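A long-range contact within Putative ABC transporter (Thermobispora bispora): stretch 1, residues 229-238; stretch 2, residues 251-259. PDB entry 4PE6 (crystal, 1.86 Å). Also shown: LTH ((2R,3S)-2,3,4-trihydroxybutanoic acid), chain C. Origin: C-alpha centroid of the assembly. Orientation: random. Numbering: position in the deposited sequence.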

ATOM      1  N   PRO A 229     -14.079 -24.860   3.609  1.00 26.95           N
ATOM      2  CA  PRO A 229     -14.365 -24.087   2.398  1.00 26.38           C
ATOM      3  C   PRO A 229     -13.810 -22.656   2.459  1.00 25.32           C
ATOM      4  O   PRO A 229     -13.779 -22.014   3.528  1.00 23.60           O
ATOM      5  CB  PRO A 229     -15.895 -24.046   2.356  1.00 27.30           C
ATOM      6  CG  PRO A 229     -16.317 -24.224   3.787  1.00 27.76           C
ATOM      7  CD  PRO A 229     -15.305 -25.175   4.367  1.00 27.43           C
ATOM      8  N   ILE A 230     -13.410 -22.169   1.295  1.00 24.59           N
ATOM      9  CA  ILE A 230     -12.738 -20.901   1.160  1.00 24.63           C
ATOM     10  C   ILE A 230     -13.806 -19.782   1.351  1.00 23.60           C
ATOM     11  O   ILE A 230     -14.797 -19.752   0.637  1.00 23.63           O
ATOM     12  CB  ILE A 230     -12.045 -20.805  -0.226  1.00 25.71           C
ATOM     13  CG1 ILE A 230     -11.105 -22.012  -0.480  1.00 27.53           C
ATOM     14  CG2 ILE A 230     -11.306 -19.485  -0.397  1.00 25.88           C
ATOM     15  CD1 ILE A 230      -9.926 -22.145   0.471  1.00 27.67           C
ATOM     16  N   PRO A 231     -13.629 -18.892   2.338  1.00 22.20           N
ATOM     17  CA  PRO A 231     -14.589 -17.774   2.495  1.00 21.53           C
ATOM     18  C   PRO A 231     -14.393 -16.658   1.492  1.00 20.68           C
ATOM     19  O   PRO A 231     -13.493 -16.728   0.673  1.00 20.23           O
ATOM     20  CB  PRO A 231     -14.277 -17.255   3.902  1.00 21.37           C
ATOM     21  CG  PRO A 231     -12.828 -17.541   4.066  1.00 21.45           C
ATOM     22  CD  PRO A 231     -12.576 -18.849   3.369  1.00 21.99           C
ATOM     23  N   ALA A 232     -15.227 -15.609   1.555  1.00 20.20           N
ATOM     24  CA  ALA A 232     -14.918 -14.379   0.820  1.00 19.72           C
ATOM     25  C   ALA A 232     -13.654 -13.781   1.414  1.00 19.09           C
ATOM     26  O   ALA A 232     -13.543 -13.647   2.629  1.00 18.63           O
ATOM     27  CB  ALA A 232     -16.076 -13.377   0.892  1.00 19.93           C
ATOM     28  N   VAL A 233     -12.684 -13.463   0.568  1.00 19.11           N
ATOM     29  CA  VAL A 233     -11.413 -12.899   1.021  1.00 18.82           C
ATOM     30  C   VAL A 233     -11.057 -11.602   0.299  1.00 18.94           C
ATOM     31  O   VAL A 233     -11.702 -11.195  -0.683  1.00 19.55           O
ATOM     32  CB  VAL A 233     -10.245 -13.919   0.872  1.00 18.84           C
ATOM     33  CG1 VAL A 233     -10.461 -15.126   1.773  1.00 18.86           C
ATOM     34  CG2 VAL A 233     -10.083 -14.365  -0.570  1.00 19.50           C
ATOM     35  N   THR A 234     -10.024 -10.938   0.799  1.00 18.67           N
ATOM     36  CA  THR A 234      -9.514  -9.714   0.202  1.00 18.74           C
ATOM     37  C   THR A 234      -8.166 -10.058  -0.400  1.00 19.03           C
ATOM     38  O   THR A 234      -7.178 -10.157   0.308  1.00 18.74           O
ATOM     39  CB  THR A 234      -9.372  -8.595   1.248  1.00 18.56           C
ATOM     40  OG1 THR A 234      -8.575  -9.046   2.358  1.00 18.03           O
ATOM     41  CG2 THR A 234     -10.737  -8.167   1.752  1.00 18.62           C
ATOM     42  N   PHE A 235      -8.145 -10.289  -1.715  1.00 19.34           N
ATOM     43  CA  PHE A 235      -6.944 -10.737  -2.371  1.00 19.72           C
ATOM     44  C   PHE A 235      -5.895  -9.661  -2.521  1.00 19.93           C
ATOM     45  O   PHE A 235      -6.202  -8.481  -2.667  1.00 19.26           O
ATOM     46  CB  PHE A 235      -7.274 -11.244  -3.780  1.00 20.55           C
ATOM     47  CG  PHE A 235      -7.921 -12.584  -3.789  1.00 20.87           C
ATOM     48  CD1 PHE A 235      -7.222 -13.698  -3.345  1.00 20.95           C
ATOM     49  CD2 PHE A 235      -9.206 -12.747  -4.268  1.00 21.37           C
ATOM     50  CE1 PHE A 235      -7.807 -14.947  -3.355  1.00 21.20           C
ATOM     51  CE2 PHE A 235      -9.792 -14.008  -4.284  1.00 21.67           C
ATOM     52  CZ  PHE A 235      -9.087 -15.100  -3.828  1.00 21.46           C
ATOM     53  N   GLU A 236      -4.656 -10.132  -2.549  1.00 19.51           N
ATOM     54  CA  GLU A 236      -3.531  -9.428  -3.183  1.00 19.81           C
ATOM     55  C   GLU A 236      -3.932  -8.971  -4.577  1.00 20.03           C
ATOM     56  O   GLU A 236      -4.653  -9.686  -5.280  1.00 20.48           O
ATOM     57  CB  GLU A 236      -2.335 -10.375  -3.351  1.00 20.51           C
ATOM     58  CG  GLU A 236      -1.695 -10.862  -2.064  1.00 21.61           C
ATOM     59  CD  GLU A 236      -2.343 -12.089  -1.452  1.00 22.52           C
ATOM     60  OE1 GLU A 236      -3.432 -12.499  -1.892  1.00 22.53           O
ATOM     61  OE2 GLU A 236      -1.759 -12.634  -0.496  1.00 23.91           O
ATOM     62  N   THR A 237      -3.421  -7.824  -4.997  1.00 20.48           N
ATOM     63  CA  THR A 237      -3.600  -7.336  -6.361  1.00 21.61           C
ATOM     64  C   THR A 237      -2.405  -7.775  -7.196  1.00 22.25           C
ATOM     65  O   THR A 237      -1.914  -7.023  -8.029  1.00 23.60           O
ATOM     66  CB  THR A 237      -3.724  -5.804  -6.382  1.00 22.82           C
ATOM     67  OG1 THR A 237      -2.681  -5.239  -5.583  1.00 22.31           O
ATOM     68  CG2 THR A 237      -5.094  -5.373  -5.847  1.00 23.26           C
ATOM     69  N   ASN A 238      -1.916  -8.998  -6.958  1.00 22.23           N
ATOM     70  CA  ASN A 238      -0.763  -9.484  -7.689  1.00 23.38           C
ATOM     71  C   ASN A 238      -1.181 -10.558  -8.698  1.00 24.46           C
ATOM     72  O   ASN A 238      -2.338 -10.977  -8.723  1.00 23.87           O
ATOM     73  CB  ASN A 238       0.376  -9.943  -6.745  1.00 23.57           C
ATOM     74  CG  ASN A 238       0.074 -11.215  -5.968  1.00 23.61           C
ATOM     75  OD1 ASN A 238      -0.952 -11.871  -6.142  1.00 23.99           O
ATOM     76  ND2 ASN A 238       0.999 -11.575  -5.091  1.00 24.67           N
ATOM     77  N   ASP A 251     -16.288 -17.215  -6.837  1.00 40.15           N
ATOM     78  CA  ASP A 251     -17.425 -16.347  -7.050  1.00 40.21           C
ATOM     79  C   ASP A 251     -18.214 -16.299  -5.766  1.00 36.95           C
ATOM     80  O   ASP A 251     -19.354 -16.753  -5.710  1.00 37.27           O
ATOM     81  CB  ASP A 251     -18.293 -16.900  -8.183  1.00 43.78           C
ATOM     82  CG  ASP A 251     -19.201 -15.851  -8.767  1.00 46.73           C
ATOM     83  OD1 ASP A 251     -18.687 -15.000  -9.521  1.00 48.34           O
ATOM     84  OD2 ASP A 251     -20.418 -15.875  -8.469  1.00 49.65           O
ATOM     85  N   ASN A 252     -17.588 -15.780  -4.717  1.00 33.47           N
ATOM     86  CA  ASN A 252     -18.178 -15.824  -3.382  1.00 31.46           C
ATOM     87  C   ASN A 252     -18.128 -14.496  -2.630  1.00 30.10           C
ATOM     88  O   ASN A 252     -18.293 -14.468  -1.410  1.00 30.62           O
ATOM     89  CB  ASN A 252     -17.441 -16.880  -2.560  1.00 31.15           C
ATOM     90  CG  ASN A 252     -15.982 -16.528  -2.325  1.00 30.16           C
ATOM     91  OD1 ASN A 252     -15.458 -15.557  -2.880  1.00 28.95           O
ATOM     92  ND2 ASN A 252     -15.311 -17.332  -1.509  1.00 30.22           N
ATOM     93  N   GLY A 253     -17.903 -13.403  -3.347  1.00 28.86           N
ATOM     94  CA  GLY A 253     -17.836 -12.085  -2.723  1.00 26.84           C
ATOM     95  C   GLY A 253     -16.412 -11.615  -2.515  1.00 25.18           C
ATOM     96  O   GLY A 253     -16.192 -10.525  -1.977  1.00 24.61           O
ATOM     97  N   SER A 254     -15.433 -12.437  -2.908  1.00 23.79           N
ATOM     98  CA  SER A 254     -14.034 -12.039  -2.794  1.00 22.62           C
ATOM     99  C   SER A 254     -13.787 -10.774  -3.586  1.00 22.36           C
ATOM    100  O   SER A 254     -14.469 -10.524  -4.568  1.00 22.97           O
ATOM    101  CB  SER A 254     -13.096 -13.172  -3.216  1.00 22.44           C
ATOM    102  OG  SER A 254     -13.124 -14.204  -2.239  1.00 21.71           O
ATOM    103  N   VAL A 255     -12.851  -9.946  -3.114  1.00 21.81           N
ATOM    104  CA  VAL A 255     -12.487  -8.682  -3.786  1.00 21.58           C
ATOM    105  C   VAL A 255     -10.975  -8.560  -3.930  1.00 21.11           C
ATOM    106  O   VAL A 255     -10.216  -9.315  -3.314  1.00 20.74           O
ATOM    107  CB  VAL A 255     -13.036  -7.457  -3.046  1.00 21.70           C
ATOM    108  CG1 VAL A 255     -14.548  -7.489  -3.063  1.00 22.22           C
ATOM    109  CG2 VAL A 255     -12.481  -7.394  -1.617  1.00 21.09           C
ATOM    110  N   ALA A 256     -10.543  -7.639  -4.781  1.00 21.05           N
ATOM    111  CA  ALA A 256      -9.127  -7.335  -4.954  1.00 20.42           C
ATOM    112  C   ALA A 256      -8.935  -5.841  -5.064  1.00 20.13           C
ATOM    113  O   ALA A 256      -9.189  -5.237  -6.125  1.00 20.76           O
ATOM    114  CB  ALA A 256      -8.583  -8.023  -6.200  1.00 21.12           C
ATOM    115  N   VAL A 257      -8.495  -5.240  -3.966  1.00 19.27           N
ATOM    116  CA  VAL A 257      -8.247  -3.791  -3.898  1.00 18.93           C
ATOM    117  C   VAL A 257      -7.058  -3.505  -2.964  1.00 18.40           C
ATOM    118  O   VAL A 257      -6.915  -4.130  -1.914  1.00 18.40           O
ATOM    119  CB  VAL A 257      -9.523  -3.027  -3.448  1.00 19.07           C
ATOM    120  CG1 VAL A 257     -10.060  -3.578  -2.126  1.00 18.86           C
ATOM    121  CG2 VAL A 257      -9.257  -1.531  -3.352  1.00 19.01           C
HETATM  122  N   MSE A 258      -6.173  -2.600  -3.365  1.00 18.20           N
HETATM  123  CA  MSE A 258      -5.060  -2.156  -2.525  1.00 17.71           C
HETATM  124  C   MSE A 258      -4.690  -0.768  -2.961  1.00 17.40           C
HETATM  125  O   MSE A 258      -5.115  -0.289  -4.022  1.00 17.81           O
HETATM  126  CB  MSE A 258      -3.792  -3.033  -2.668  1.00 18.03           C
HETATM  127  CG  MSE A 258      -4.023  -4.471  -2.276  1.00 18.39           C
HETATM  128 SE   MSE A 258      -2.339  -5.468  -2.039  1.00 19.26          SE
HETATM  129  CE  MSE A 258      -1.865  -4.801  -0.230  1.00 18.54           C
ATOM    130  N   SER A 259      -3.912  -0.101  -2.127  1.00 16.70           N
ATOM    131  CA  SER A 259      -3.175   1.088  -2.519  1.00 16.53           C
ATOM    132  C   SER A 259      -2.220   0.799  -3.673  1.00 16.71           C
ATOM    133  O   SER A 259      -1.942  -0.382  -4.003  1.00 16.77           O
ATOM    134  CB  SER A 259      -2.397   1.634  -1.324  1.00 16.13           C
ATOM    135  OG  SER A 259      -1.486   0.648  -0.836  1.00 16.24           O
TER
HETATM  136  O1  LTH C 401       0.461  -2.992   1.900  1.00 23.17           O
HETATM  137  C1  LTH C 401       1.321  -2.150   2.351  1.00 19.98           C
HETATM  138  O   LTH C 401       2.450  -2.426   2.810  1.00 18.42           O
HETATM  139  C2  LTH C 401       0.990  -0.641   2.242  1.00 17.06           C
HETATM  140  O2  LTH C 401       2.034   0.166   2.843  1.00 16.65           O
HETATM  141  C3  LTH C 401      -0.309  -0.295   2.940  1.00 17.81           C
HETATM  142  O3  LTH C 401      -0.229  -0.656   4.318  1.00 17.79           O
HETATM  143  C4  LTH C 401      -0.535   1.227   2.846  1.00 17.90           C
HETATM  144  O4  LTH C 401      -0.718   1.519   1.436  1.00 16.32           O
HETATM  145  O   HOH W   1      -7.814  -6.685  -1.213  1.00 17.76           O
HETATM  146  O   HOH W   2      -2.173  -2.630  -5.884  1.00 20.90           O

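The contact between these two stretches is a short parallel pairing of strands, held by two backbone hydrogen bonds at its centre, extended at one end by side chains that bond to the neighbouring backbone and at the other by a water molecule and packing.

It illustrates a general principle: where two short strands pair, side chains and solvent can continue the contact beyond the few backbone bonds. Here the strand directions differ by 32°, and the axes approach to 4.7 Å. The bonding pattern is the one expected of parallel strands, in which a single residue uses both its N and its O toward its neighbour. Val255 is that residue. Its N donates to Val233 O at 3.0 Å, and its O accepts from Phe235 N at 2.8 Å, so that Val255 bridges the residues before and after Thr234. Both bonds are nearly straight, with angles of 163° and 160° at the hydrogen. Thr234 and Val255 are consequently in register, with their side chains on the same face of the sheet, and their CG2 atoms lie 3.9 Å apart.

Before this pair, Ser254 takes over the role of a backbone acceptor. Val233 N donates to Ser254 OG at 2.9 Å with an angle of 171°, the straightest of the bonds between the stretches. The hydroxyl in turn donates to Asn252 OD1 at 2.8 Å, an oxygen that also accepts from Ser254 N at 3.1 Å. The serine is thereby fixed from within its own stretch while it receives the amide of the other. At the other end of the Asn252 amide, ND2 reaches across to stretch 1, with weak bonds to Pro231 O at 2.9 Å and to Ile230 O at 3.3 Å, both well bent. Between Asn252 and Ser254, Gly253 adopts phi 100° and psi 0°. A CB at these backbone angles would be jammed against the carbonyl O of Asn252, which by itself calls for glycine; it would also lie 3.6 Å from Ala232 CB.

Phe235 and Ala256 lie on the face opposite Thr234 and Val255, with CB atoms 4.2 Å apart. The phenyl ring reaches back along the partner stretch, bringing its CE2 to 3.6 Å from Ser254 CB. Beyond Val255, water continues the link: water 1 donates to Phe235 O at 2.8 Å and accepts from Val257 N at 3.2 Å, joining groups whose direct separation, Phe235 O to Val257 N, is 4.2 Å.

Past the end of the first strand, Thr237 packs against the second, its CG2 3.9 Å from Val257 N, while its OG1 lies 3.6 Å from SE of Met258, a selenomethionine. The same hydroxyl donates to water 2 at 2.7 Å from OG1, and this water donates to Ser259 O at 2.9 Å. Ser259, whose CA-to-CB bond points away from stretch 1, donates from OG to O4 of the bound trihydroxybutanoic acid at 2.6 Å.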